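Putative cell invasion protein with MAC/Perforin domain (Bacteroides thetaiotaomicron VPI-5482, PDB 3KK7) is a member of the membrane-attack complex/perforin (MACPF) family, possibly involved in cell invasion, though its activity is not established. Local coordinates at residues Lys156-Glu161 with Lys241-Ala246; Glu190-Ala195 with Gln206-Phe211. All coordinates share one frame; numbering follows the deposited sequence.

Contact 1. Residues Lys156-Glu161 with Lys241-Ala246; sequences KVVHGE and KDMDVA
Met-243, a selenomethionine, reaches Val-158 and Gly-160 because its CG stands anti to the backbone N (chi1 176°), sending the chain off the helix toward the strand, and because it then bends twice, at chi2 and again at chi3, laying the selenium and methyl along the strand backbone. The folded chain touches three consecutive strand residues. CG faces the carbonyl of the middle residue, 3.6 Å from His-159 O. SE lies 4.0 Å from Gly-160 CA, an approach permitted by the missing CB at Gly-160. CE meets the CG1 methyl of Val-158 at 3.6 Å and comes close to the same residue's carbonyl, 3.2 Å from Val-158 O. The two side chains run alongside each other but in opposing directions, with Val-158 CG2 4.1 Å from Met-243 CB.

Around this point the fold is that of a MACPF domain: helix 236-249, from the connection between strands 220-230 and 288-298, lies over the curled antiparallel sheet, its short axis 8.5 Å from that of the strand and turned by 39°. In pore-forming relatives, helices in this connection unfold into membrane hairpins; whether that happens here is unknown. Phe-226 and Leu-291 of the adjoining strands also touch Met-243. His-159 has its CB directed away from the helix, and its ring meets those of Tyr-108 and Phe-111.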
loop_
_atom_site.group_PDB
_atom_site.type_symbol
_atom_site.label_atom_id
_atom_site.label_comp_id
_atom_site.label_asym_id
_atom_site.label_seq_id
_atom_site.Cartn_x
_atom_site.Cartn_y
_atom_site.Cartn_z
ATOM N N LYS A 156 22.084 -22.866 -13.596
ATOM C CA LYS A 156 22.017 -22.712 -15.037
ATOM C C LYS A 156 20.847 -21.860 -15.524
ATOM O O LYS A 156 20.787 -21.506 -16.697
ATOM C CB LYS A 156 21.935 -24.092 -15.703
ATOM C CG LYS A 156 23.060 -25.049 -15.321
ATOM C CD LYS A 156 23.145 -26.268 -16.225
ATOM C CE LYS A 156 24.325 -27.180 -15.808
ATOM N NZ LYS A 156 23.978 -27.969 -14.577
ATOM N N VAL A 157 19.931 -21.532 -14.632
ATOM C CA VAL A 157 18.721 -20.828 -14.991
ATOM C C VAL A 157 18.954 -19.336 -15.206
ATOM O O VAL A 157 19.659 -18.692 -14.428
ATOM C CB VAL A 157 17.638 -21.038 -13.887
ATOM C CG1 VAL A 157 16.497 -20.052 -14.007
ATOM C CG2 VAL A 157 17.136 -22.479 -13.937
ATOM N N VAL A 158 18.388 -18.800 -16.284
ATOM C CA VAL A 158 18.289 -17.355 -16.468
ATOM C C VAL A 158 16.905 -17.010 -17.017
ATOM O O VAL A 158 16.315 -17.794 -17.770
ATOM C CB VAL A 158 19.433 -16.775 -17.331
ATOM C CG1 VAL A 158 19.442 -17.360 -18.717
ATOM C CG2 VAL A 158 19.349 -15.278 -17.396
ATOM N N HIS A 159 16.384 -15.853 -16.602
ATOM C CA HIS A 159 15.051 -15.386 -17.006
ATOM C C HIS A 159 15.108 -14.190 -17.933
ATOM O O HIS A 159 16.078 -13.443 -17.935
ATOM C CB HIS A 159 14.229 -15.020 -15.792
ATOM C CG HIS A 159 14.288 -16.048 -14.718
ATOM N ND1 HIS A 159 13.460 -17.144 -14.705
ATOM C CD2 HIS A 159 15.096 -16.164 -13.639
ATOM C CE1 HIS A 159 13.765 -17.900 -13.661
ATOM N NE2 HIS A 159 14.751 -17.327 -12.999
ATOM N N GLY A 160 14.047 -14.021 -18.713
ATOM C CA GLY A 160 13.960 -12.946 -19.714
ATOM C C GLY A 160 12.566 -12.344 -19.750
ATOM O O GLY A 160 11.601 -13.024 -19.456
ATOM N N GLU A 161 12.485 -11.055 -20.072
ATOM C CA GLU A 161 11.205 -10.381 -20.309
ATOM C C GLU A 161 11.342 -9.469 -21.509
ATOM O O GLU A 161 12.385 -8.832 -21.696
ATOM C CB GLU A 161 10.748 -9.588 -19.093
ATOM C CG GLU A 161 9.351 -8.985 -19.250
ATOM C CD GLU A 161 8.930 -8.105 -18.098
ATOM O OE1 GLU A 161 9.639 -8.041 -17.088
ATOM O OE2 GLU A 161 7.878 -7.469 -18.204
ATOM N N LYS A 241 23.915 -11.968 -20.622
ATOM C CA LYS A 241 24.335 -11.604 -21.969
ATOM C C LYS A 241 23.807 -12.660 -22.952
ATOM O O LYS A 241 23.342 -12.310 -24.041
ATOM C CB LYS A 241 25.863 -11.428 -22.072
ATOM C CG LYS A 241 26.365 -10.760 -23.375
ATOM N N ASP A 242 23.825 -13.934 -22.565
ATOM C CA ASP A 242 23.240 -14.957 -23.426
ATOM C C ASP A 242 21.742 -14.710 -23.640
ATOM O O ASP A 242 21.229 -14.799 -24.744
ATOM C CB ASP A 242 23.475 -16.365 -22.875
ATOM C CG ASP A 242 24.948 -16.804 -22.955
ATOM O OD1 ASP A 242 25.754 -16.120 -23.619
ATOM O OD2 ASP A 242 25.307 -17.844 -22.361
HETATM N N MSE A 243 21.034 -14.359 -22.586
HETATM C CA MSE A 243 19.590 -14.123 -22.702
HETATM C C MSE A 243 19.325 -12.831 -23.502
HETATM O O MSE A 243 18.460 -12.815 -24.398
HETATM C CB MSE A 243 18.953 -14.099 -21.307
HETATM C CG MSE A 243 17.461 -13.757 -21.285
HETATM SE SE MSE A 243 16.318 -15.099 -22.080
HETATM C CE MSE A 243 16.536 -16.506 -20.725
ATOM N N ASP A 244 20.079 -11.770 -23.185
ATOM C CA ASP A 244 20.053 -10.533 -23.963
ATOM C C ASP A 244 20.128 -10.825 -25.481
ATOM O O ASP A 244 19.388 -10.239 -26.267
ATOM C CB ASP A 244 21.237 -9.615 -23.578
ATOM C CG ASP A 244 21.075 -8.927 -22.231
ATOM O OD1 ASP A 244 20.006 -8.985 -21.578
ATOM O OD2 ASP A 244 22.055 -8.307 -21.808
ATOM N N VAL A 245 21.014 -11.732 -25.881
ATOM C CA VAL A 245 21.207 -12.065 -27.302
ATOM C C VAL A 245 20.034 -12.872 -27.799
ATOM O O VAL A 245 19.562 -12.656 -28.927
ATOM C CB VAL A 245 22.492 -12.897 -27.528
ATOM C CG1 VAL A 245 22.648 -13.314 -29.002
ATOM C CG2 VAL A 245 23.736 -12.121 -27.049
ATOM N N ALA A 246 19.547 -13.791 -26.962
ATOM C CA ALA A 246 18.468 -14.672 -27.375
ATOM C C ALA A 246 17.178 -13.890 -27.569
ATOM O O ALA A 246 16.531 -13.978 -28.617
ATOM C CB ALA A 246 18.271 -15.772 -26.390
#

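Contact 2. Residues Glu190-Ala195 with Gln206-Phe211; sequences ELFVDA and QSYGEF
Phe-192 and Tyr-208 lie on consecutive helices, with their CA atoms 8.4 Å apart, and side chains from both helices fill that separation. Tyr-208 carries the contact, its ring directed at the helix of residues 190-195 with CG anti to the carbonyl carbon (chi1 -79°). Phe-192 places CG anti to its own backbone N (chi1 174°), which brings the CD1 edge of its ring against one face of the tyrosine. This is a T-shaped stack: the centroids are 5.5 Å apart and the planes meet at 81°. Contact is off-centre, toward the rim of the tyrosine ring, where Phe-192 CD1 is 4.0 Å from Tyr-208 CE2. On the other ortho carbon, Tyr-208 CE1 meets the methyl of Ala-195, with CB at 3.8 Å. The phenol oxygen pushes in at the helix backbone: Tyr-208 OH is 3.0 Å from Phe-192 N, but the angle is poor for a bond, and that N-H is instead bonded to the carboxylate of Asp-189. Replacing Tyr-208 with an alanine would probably leave the Phe-192 edge without its aromatic face and open a gap between the helices beside Ala-195. Tyr-77 adds a further edge-to-face ring to Tyr-208. Gly-209, the first residue past the helix, has a positive phi, and the backbones of Glu-210 and Phe-211 both bond to Tyr-60. The whole is a short-linked pair of helices packed through an aromatic T-stack, leading by way of a classic beta bulge into strand 211-218 of the MACPF sheet.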
loop_
_atom_site.group_PDB
_atom_site.type_symbol
_atom_site.label_atom_id
_atom_site.label_comp_id
_atom_site.label_asym_id
_atom_site.label_seq_id
_atom_site.Cartn_x
_atom_site.Cartn_y
_atom_site.Cartn_z
ATOM N N GLU A 190 -16.384 5.618 -1.708
ATOM C CA GLU A 190 -17.001 5.189 -0.454
ATOM C C GLU A 190 -16.649 3.719 -0.072
ATOM O O GLU A 190 -16.578 3.386 1.106
ATOM C CB GLU A 190 -18.512 5.424 -0.463
ATOM C CG GLU A 190 -19.202 4.649 -1.539
ATOM C CD GLU A 190 -20.690 4.912 -1.609
ATOM O OE1 GLU A 190 -21.375 4.864 -0.549
ATOM O OE2 GLU A 190 -21.175 5.130 -2.745
ATOM N N LEU A 191 -16.414 2.842 -1.044
ATOM C CA LEU A 191 -16.072 1.463 -0.683
ATOM C C LEU A 191 -14.624 1.392 -0.187
ATOM O O LEU A 191 -14.280 0.557 0.639
ATOM C CB LEU A 191 -16.338 0.495 -1.844
ATOM C CG LEU A 191 -17.802 0.436 -2.348
ATOM C CD1 LEU A 191 -17.935 -0.670 -3.424
ATOM C CD2 LEU A 191 -18.830 0.236 -1.198
ATOM N N PHE A 192 -13.768 2.279 -0.669
ATOM C CA PHE A 192 -12.441 2.403 -0.073
ATOM C C PHE A 192 -12.511 2.952 1.374
ATOM O O PHE A 192 -11.783 2.477 2.247
ATOM C CB PHE A 192 -11.543 3.269 -0.945
ATOM C CG PHE A 192 -10.221 3.559 -0.338
ATOM C CD1 PHE A 192 -9.241 2.596 -0.318
ATOM C CD2 PHE A 192 -9.953 4.803 0.221
ATOM C CE1 PHE A 192 -7.984 2.873 0.272
ATOM C CE2 PHE A 192 -8.729 5.088 0.777
ATOM C CZ PHE A 192 -7.742 4.127 0.812
ATOM N N VAL A 193 -13.364 3.949 1.614
ATOM C CA VAL A 193 -13.610 4.419 2.978
ATOM C C VAL A 193 -14.117 3.271 3.820
ATOM O O VAL A 193 -13.673 3.100 4.938
ATOM C CB VAL A 193 -14.613 5.567 3.052
ATOM C CG1 VAL A 193 -14.931 5.897 4.514
ATOM C CG2 VAL A 193 -14.058 6.787 2.298
ATOM N N ASP A 194 -15.008 2.458 3.272
ATOM C CA ASP A 194 -15.467 1.270 3.975
ATOM C C ASP A 194 -14.319 0.380 4.432
ATOM O O ASP A 194 -14.300 -0.050 5.571
ATOM C CB ASP A 194 -16.409 0.436 3.105
ATOM C CG ASP A 194 -16.934 -0.801 3.831
ATOM O OD1 ASP A 194 -17.845 -0.655 4.664
ATOM O OD2 ASP A 194 -16.438 -1.917 3.570
ATOM N N ALA A 195 -13.382 0.098 3.534
ATOM C CA ALA A 195 -12.284 -0.831 3.826
ATOM C C ALA A 195 -11.361 -0.219 4.854
ATOM O O ALA A 195 -10.845 -0.911 5.728
ATOM C CB ALA A 195 -11.544 -1.184 2.576
ATOM N N GLN A 206 -4.961 -6.583 0.864
ATOM C CA GLN A 206 -5.223 -7.843 0.156
ATOM C C GLN A 206 -6.242 -7.644 -0.954
ATOM O O GLN A 206 -6.120 -8.185 -2.038
ATOM C CB GLN A 206 -5.795 -8.879 1.090
ATOM C CG GLN A 206 -4.864 -9.364 2.118
ATOM C CD GLN A 206 -5.565 -10.223 3.191
ATOM O OE1 GLN A 206 -4.876 -10.808 4.041
ATOM N NE2 GLN A 206 -6.920 -10.296 3.167
ATOM N N SER A 207 -7.257 -6.857 -0.663
ATOM C CA SER A 207 -8.311 -6.623 -1.598
ATOM C C SER A 207 -7.944 -5.568 -2.673
ATOM O O SER A 207 -8.150 -5.818 -3.869
ATOM C CB SER A 207 -9.556 -6.218 -0.824
ATOM O OG SER A 207 -10.490 -5.758 -1.752
ATOM N N TYR A 208 -7.413 -4.409 -2.249
ATOM C CA TYR A 208 -7.082 -3.315 -3.165
ATOM C C TYR A 208 -5.709 -3.426 -3.851
ATOM O O TYR A 208 -5.560 -2.993 -4.991
ATOM C CB TYR A 208 -7.139 -1.965 -2.434
ATOM C CG TYR A 208 -8.537 -1.460 -2.270
ATOM C CD1 TYR A 208 -9.337 -1.928 -1.250
ATOM C CD2 TYR A 208 -9.089 -0.561 -3.176
ATOM C CE1 TYR A 208 -10.648 -1.489 -1.101
ATOM C CE2 TYR A 208 -10.402 -0.117 -3.032
ATOM C CZ TYR A 208 -11.162 -0.592 -1.997
ATOM O OH TYR A 208 -12.435 -0.185 -1.830
ATOM N N GLY A 209 -4.721 -4.020 -3.174
ATOM C CA GLY A 209 -3.328 -3.860 -3.574
ATOM C C GLY A 209 -2.652 -2.773 -2.737
ATOM O O GLY A 209 -3.214 -2.301 -1.741
ATOM N N GLU A 210 -1.465 -2.346 -3.160
ATOM C CA GLU A 210 -0.621 -1.500 -2.338
ATOM C C GLU A 210 -0.491 -0.060 -2.801
ATOM O O GLU A 210 -0.055 0.790 -2.034
ATOM C CB GLU A 210 0.776 -2.125 -2.226
ATOM C CG GLU A 210 0.790 -3.651 -1.850
ATOM C CD GLU A 210 0.875 -4.534 -3.081
ATOM O OE1 GLU A 210 0.286 -4.137 -4.091
ATOM O OE2 GLU A 210 1.546 -5.588 -3.079
ATOM N N PHE A 211 -0.885 0.234 -4.033
ATOM C CA PHE A 211 -0.611 1.544 -4.606
ATOM C C PHE A 211 -1.780 2.135 -5.366
ATOM O O PHE A 211 -2.726 1.426 -5.742
ATOM C CB PHE A 211 0.590 1.449 -5.526
ATOM C CG PHE A 211 1.856 1.080 -4.811
ATOM C CD1 PHE A 211 2.565 2.036 -4.115
ATOM C CD2 PHE A 211 2.339 -0.221 -4.848
ATOM C CE1 PHE A 211 3.722 1.701 -3.441
ATOM C CE2 PHE A 211 3.503 -0.558 -4.182
ATOM C CZ PHE A 211 4.189 0.400 -3.478
#

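Both contacts fall within the MACPF region, but their centres are 38 Å apart and their nearest atoms about 16 Å, so they do not touch. They share no strand or helix, though strand 157-173 pairs with strand 211-218, which begins at the last residue of contact 2. Contact 1 lies far from the centre of the chain yet joins only buried residues; contact 2, about 9 Å from that centre, is only partly buried, with Leu-191 exposed at its margin. Their chemistry follows the elements joined: a flexible selenomethionine moulds itself to strand backbone in contact 1, whereas rigid rings set at a steep angle join two successive helices in contact 2.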